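Local structure of malonyl CoA-acyl carrier protein transacylase (3EZO) at residues V234-I238 with D239-V243; E155-T159 with G160-A164; G47-I50 with G51-I54. The protein probably catalyses transfer of the malonyl group from malonyl-CoA to holo acyl carrier protein, the step that supplies malonyl units for fatty acid synthesis. One frame throughout, in Å; residues are numbered along the deposited sequence.

Interaction 1: V234-I238 with D239-V243; sequences VVNNI and DVAVV
With chi1 at 62°, the CG of N236 sits between its backbone N and carbonyl carbon, and the carboxamide is carried over the start of D239-V243, where OD1 takes two backbone N-H groups. D239 N lies 3.0 Å from N236 OD1 and A241 N lies 3.2 Å from that same OD1. The two donors come from opposite faces of the amide, both out of its plane, and the A241 bond is nearly straight (169°). A third bond runs the other way, from N236 N to A241 O (2.9 Å), so the backbone and side chain of one asparagine tie both limbs of the turn together. The amide nitrogen is used as well: a water bridges N236 ND2 and D239 OD2, and that carboxylate also forms a salt bridge with R255. This reversal leaves the end of strand 233-234, an outermost strand of the parallel sheet in the acyltransferase fold. At its bend N237 turns away from D239-V243: its OD1 accepts from S98 N and from Q256 NE2, and its ND2 donates to G96 O, at what is probably the nucleophile elbow, with the predicted catalytic S98. Nearer the strand, two waters join the limbs, one between V234 N and V243 O, the other between V234 O and V243 N. V235 CG2 rests 3.9 Å from V240 CG1, while V242 CG2 approaches V235 CB at 4.1 Å.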
# COMPACT_ATOMS: atom_id res chain seq x y z
N VAL A 234 -8.08 -10.97 5.94
CA VAL A 234 -7.11 -10.14 5.25
C VAL A 234 -6.30 -11.03 4.28
O VAL A 234 -5.72 -12.02 4.68
CB VAL A 234 -6.15 -9.46 6.26
CG1 VAL A 234 -5.20 -8.56 5.59
CG2 VAL A 234 -6.95 -8.74 7.44
N VAL A 235 -6.24 -10.66 3.01
CA VAL A 235 -5.37 -11.33 2.06
C VAL A 235 -4.05 -10.55 1.92
O VAL A 235 -4.05 -9.35 1.68
CB VAL A 235 -6.13 -11.65 0.72
CG1 VAL A 235 -6.71 -10.42 0.01
CG2 VAL A 235 -5.22 -12.46 -0.21
N ASN A 236 -2.92 -11.22 2.16
CA ASN A 236 -1.63 -10.51 2.21
C ASN A 236 -0.95 -10.37 0.86
O ASN A 236 -1.18 -11.15 -0.08
CB ASN A 236 -0.70 -11.05 3.33
CG ASN A 236 -0.29 -12.52 3.16
OD1 ASN A 236 -0.08 -13.00 2.06
ND2 ASN A 236 -0.17 -13.21 4.27
N ASN A 237 -0.12 -9.34 0.75
CA ASN A 237 0.56 -9.01 -0.48
C ASN A 237 1.59 -10.07 -0.87
O ASN A 237 1.78 -10.35 -2.03
CB ASN A 237 1.32 -7.70 -0.33
CG ASN A 237 0.44 -6.47 -0.24
OD1 ASN A 237 0.93 -5.40 0.12
ND2 ASN A 237 -0.81 -6.58 -0.62
N ILE A 238 2.29 -10.58 0.12
CA ILE A 238 3.48 -11.43 -0.12
C ILE A 238 3.08 -12.84 -0.58
O ILE A 238 3.63 -13.35 -1.56
CB ILE A 238 4.41 -11.46 1.10
CG1 ILE A 238 5.80 -12.06 0.74
CG2 ILE A 238 3.77 -12.20 2.30
CD1 ILE A 238 6.73 -11.14 -0.02
N ASP A 239 2.08 -13.43 0.05
CA ASP A 239 1.72 -14.79 -0.21
C ASP A 239 0.33 -14.95 -0.85
O ASP A 239 -0.03 -16.04 -1.25
CB ASP A 239 1.76 -15.58 1.09
CG ASP A 239 3.16 -15.69 1.68
OD1 ASP A 239 4.18 -15.51 0.98
OD2 ASP A 239 3.22 -15.99 2.90
N VAL A 240 -0.43 -13.87 -0.98
CA VAL A 240 -1.83 -13.97 -1.36
C VAL A 240 -2.56 -14.99 -0.47
O VAL A 240 -3.38 -15.77 -0.94
CB VAL A 240 -1.97 -14.30 -2.86
CG1 VAL A 240 -3.33 -13.92 -3.35
CG2 VAL A 240 -0.85 -13.59 -3.70
N ALA A 241 -2.28 -14.94 0.83
CA ALA A 241 -2.84 -15.87 1.80
C ALA A 241 -3.66 -15.09 2.81
O ALA A 241 -3.35 -13.94 3.15
CB ALA A 241 -1.71 -16.61 2.55
N VAL A 242 -4.69 -15.76 3.30
CA VAL A 242 -5.49 -15.34 4.44
C VAL A 242 -5.06 -16.17 5.64
O VAL A 242 -5.30 -17.36 5.69
CB VAL A 242 -7.03 -15.55 4.15
CG1 VAL A 242 -7.87 -15.11 5.38
CG2 VAL A 242 -7.43 -14.81 2.90
N VAL A 243 -4.39 -15.53 6.60
CA VAL A 243 -3.87 -16.18 7.77
C VAL A 243 -4.53 -15.54 8.99
O VAL A 243 -4.82 -14.32 8.95
CB VAL A 243 -2.31 -16.08 7.83
CG1 VAL A 243 -1.67 -16.81 6.62
CG2 VAL A 243 -1.82 -14.65 7.89
O HOH W 1 -7.11 -12.86 8.08
O HOH W 2 -3.55 -12.68 5.98
O HOH W 3 1.18 -15.85 4.69

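Interaction 2: E155-T159 with G160-A164; sequences EASAT and GVVEA
G160 and S157 meet through their backbones: G160 N donates to S157 O over 3.0 Å, reaching it from well above the carbonyl plane. The chain then swings so that G160 O faces back toward S157 CA, 3.2 Å away, in a CA-H...O contact. G160 has phi 151° and psi 152°, where a CB would be jammed against the carbonyl oxygen of T159, so the absence of a side chain permits this bend. The turn leads from the end of helix 146-156 into strand 162-169, an outermost strand of the four-stranded antiparallel sheet, and thus forms a helix-to-strand connection in the small, ferredoxin-like subdomain known from this family. V162, the first residue of that strand, points back at the helix. Its CG1 lies between the backbone N and carbonyl carbon (chi1 53°), which places this methyl 3.7 Å from A156 CB and 3.7 Å from S157 OG. I182 of helix 179-191 and I175 of strand 172-176 also pack against V162. The serine hydroxyl itself is bonded to C153 O in the preceding helical turn. A156 O accepts from both the backbone N and OG1 of T159, each at 2.9 Å, with OG1 in the carbonyl plane.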
# COMPACT_ATOMS: atom_id res chain seq x y z
N GLU A 155 17.38 -10.84 -17.52
CA GLU A 155 18.37 -10.40 -18.47
C GLU A 155 19.20 -9.18 -18.00
O GLU A 155 20.45 -9.19 -18.09
CB GLU A 155 17.63 -10.11 -19.78
CG GLU A 155 18.52 -9.84 -20.96
CD GLU A 155 17.71 -9.64 -22.22
OE1 GLU A 155 16.49 -10.07 -22.25
OE2 GLU A 155 18.31 -9.05 -23.15
N ALA A 156 18.52 -8.14 -17.51
CA ALA A 156 19.15 -6.94 -16.98
C ALA A 156 20.09 -7.21 -15.78
O ALA A 156 21.03 -6.43 -15.50
CB ALA A 156 18.05 -5.92 -16.59
N SER A 157 19.83 -8.32 -15.08
CA SER A 157 20.48 -8.60 -13.80
C SER A 157 21.99 -8.81 -13.89
O SER A 157 22.69 -8.68 -12.89
CB SER A 157 19.83 -9.81 -13.08
OG SER A 157 18.66 -9.36 -12.37
N ALA A 158 22.49 -9.15 -15.08
CA ALA A 158 23.95 -9.17 -15.31
C ALA A 158 24.63 -7.85 -14.99
O ALA A 158 25.83 -7.83 -14.76
CB ALA A 158 24.27 -9.59 -16.79
N THR A 159 23.90 -6.72 -15.04
CA THR A 159 24.47 -5.41 -14.71
C THR A 159 24.27 -5.01 -13.26
O THR A 159 24.86 -4.04 -12.81
CB THR A 159 23.95 -4.27 -15.60
OG1 THR A 159 22.55 -4.02 -15.32
CG2 THR A 159 24.13 -4.62 -17.04
N GLY A 160 23.47 -5.78 -12.53
CA GLY A 160 23.14 -5.51 -11.14
C GLY A 160 21.75 -6.10 -10.87
O GLY A 160 20.91 -6.19 -11.77
N VAL A 161 21.50 -6.48 -9.62
CA VAL A 161 20.21 -7.07 -9.21
C VAL A 161 19.07 -6.15 -9.56
O VAL A 161 19.16 -4.94 -9.35
CB VAL A 161 20.22 -7.40 -7.70
CG1 VAL A 161 18.86 -7.75 -7.17
CG2 VAL A 161 21.22 -8.52 -7.43
N VAL A 162 18.02 -6.72 -10.15
CA VAL A 162 16.78 -6.01 -10.46
C VAL A 162 15.69 -7.02 -10.58
O VAL A 162 15.89 -8.13 -11.14
CB VAL A 162 16.92 -5.11 -11.76
CG1 VAL A 162 17.43 -5.93 -12.97
CG2 VAL A 162 15.63 -4.40 -12.07
N GLU A 163 14.53 -6.68 -10.03
CA GLU A 163 13.42 -7.64 -9.86
C GLU A 163 12.09 -6.97 -10.12
O GLU A 163 11.97 -5.77 -9.95
CB GLU A 163 13.40 -8.18 -8.41
CG GLU A 163 14.62 -9.03 -8.04
CD GLU A 163 14.83 -9.16 -6.53
OE1 GLU A 163 14.12 -8.48 -5.73
OE2 GLU A 163 15.74 -9.95 -6.14
N ALA A 164 11.08 -7.77 -10.50
CA ALA A 164 9.71 -7.27 -10.67
C ALA A 164 9.03 -7.35 -9.29
O ALA A 164 8.91 -8.42 -8.71
CB ALA A 164 8.97 -8.05 -11.72

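Interaction 3: G47-I50 with G51-I54; sequences GQDI and GKLI
On the buried side of this helix start, I50 and I54 pack one turn apart, with I50 CG2 3.7 Å from I54 CD1, while I50 CD1 approaches L53 CD2 at 4.1 Å. I50 and L53 run side by side in the same direction, and the backbone beneath them is drawn together by two nearly straight bonds, from L53 N to D49 O and from I54 N to I50 O (2.9 Å each). Helix 65-85 covers L53 and I54 through V71, and helix 33-46 meets I50 at A42 and I54 at L39. The solvent side is polar, and only the far end of K52 is loosely held. There D49 has its CG anti to the backbone N (chi1 -165°), which brings OD1 back over the first turn to accept from K52 N at 2.9 Å, the donor lying above the carboxylate plane. D49 OD2 lies 3.2 Å from K52 CG, but the lysine chain bends away and its NZ stays 5.2 Å from that oxygen, too far for a salt bridge, so any attraction is probably long-range. A water between D49 OD1 and G51 N occupies a further backbone donor. D49 is thus the N-cap of helix 50-56, its side chain making the capping bond to K52 N.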
# COMPACT_ATOMS: atom_id res chain seq x y z
N GLY A 47 3.50 12.98 17.68
CA GLY A 47 4.16 14.16 18.23
C GLY A 47 4.13 15.36 17.33
O GLY A 47 4.68 16.40 17.68
N GLN A 48 3.47 15.27 16.18
CA GLN A 48 3.24 16.47 15.39
C GLN A 48 1.80 16.58 14.91
O GLN A 48 1.08 15.59 14.85
CB GLN A 48 4.21 16.54 14.20
CG GLN A 48 3.80 15.74 13.02
CD GLN A 48 4.71 15.93 11.80
OE1 GLN A 48 5.40 14.99 11.38
NE2 GLN A 48 4.69 17.14 11.23
N ASP A 49 1.40 17.78 14.50
CA ASP A 49 0.05 18.01 13.97
C ASP A 49 -0.19 17.39 12.59
O ASP A 49 0.06 18.00 11.52
CB ASP A 49 -0.24 19.50 13.96
CG ASP A 49 -1.72 19.81 13.78
OD1 ASP A 49 -2.46 19.00 13.17
OD2 ASP A 49 -2.13 20.90 14.25
N ILE A 50 -0.74 16.17 12.60
CA ILE A 50 -0.94 15.42 11.34
C ILE A 50 -2.03 16.03 10.49
O ILE A 50 -1.93 16.11 9.23
CB ILE A 50 -1.23 13.93 11.62
CG1 ILE A 50 -0.03 13.30 12.35
CG2 ILE A 50 -1.51 13.21 10.29
CD1 ILE A 50 1.27 13.34 11.47
N GLY A 51 -3.09 16.48 11.15
CA GLY A 51 -4.09 17.28 10.44
C GLY A 51 -3.53 18.45 9.63
O GLY A 51 -3.90 18.64 8.46
N LYS A 52 -2.70 19.28 10.25
CA LYS A 52 -2.16 20.43 9.54
C LYS A 52 -1.08 20.01 8.52
O LYS A 52 -1.03 20.56 7.42
CB LYS A 52 -1.61 21.49 10.48
CG LYS A 52 -2.66 22.23 11.34
CD LYS A 52 -3.39 23.33 10.54
CE LYS A 52 -4.58 23.96 11.34
NZ LYS A 52 -4.18 25.19 12.04
N LEU A 53 -0.28 18.99 8.86
CA LEU A 53 0.68 18.43 7.89
C LEU A 53 -0.03 18.05 6.60
O LEU A 53 0.39 18.44 5.51
CB LEU A 53 1.46 17.22 8.47
CG LEU A 53 2.35 16.43 7.50
CD1 LEU A 53 3.46 17.32 6.89
CD2 LEU A 53 2.93 15.15 8.15
N ILE A 54 -1.14 17.33 6.73
CA ILE A 54 -1.93 16.94 5.56
C ILE A 54 -2.60 18.13 4.89
O ILE A 54 -2.60 18.24 3.66
CB ILE A 54 -2.98 15.84 5.94
CG1 ILE A 54 -2.24 14.56 6.43
CG2 ILE A 54 -3.97 15.60 4.76
CD1 ILE A 54 -3.17 13.40 7.01
O HOH W 4 -4.14 17.01 13.95

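All three are local contacts within a continuous stretch of chain in one acyltransferase domain, and no two of them touch or join the same elements. Interaction 1 is the one that reaches the predicted active site; its centre is about 13 Å from that of the chain, the smallest of the three distances. Interactions 2 and 3 are more peripheral, their centres about 40 Å apart, each mixing a buried apolar face with an exposed one. Interactions 1 and 3 lie on opposite sides of the chain's centre. A side-chain oxygen takes two backbone N-H groups in interaction 1, one in interaction 3, but the asparagine shapes a chain reversal and the aspartate begins a helix. In interaction 2 the bend is made mainly by main-chain bonds and glycine's backbone angles, with a threonine hydroxyl added.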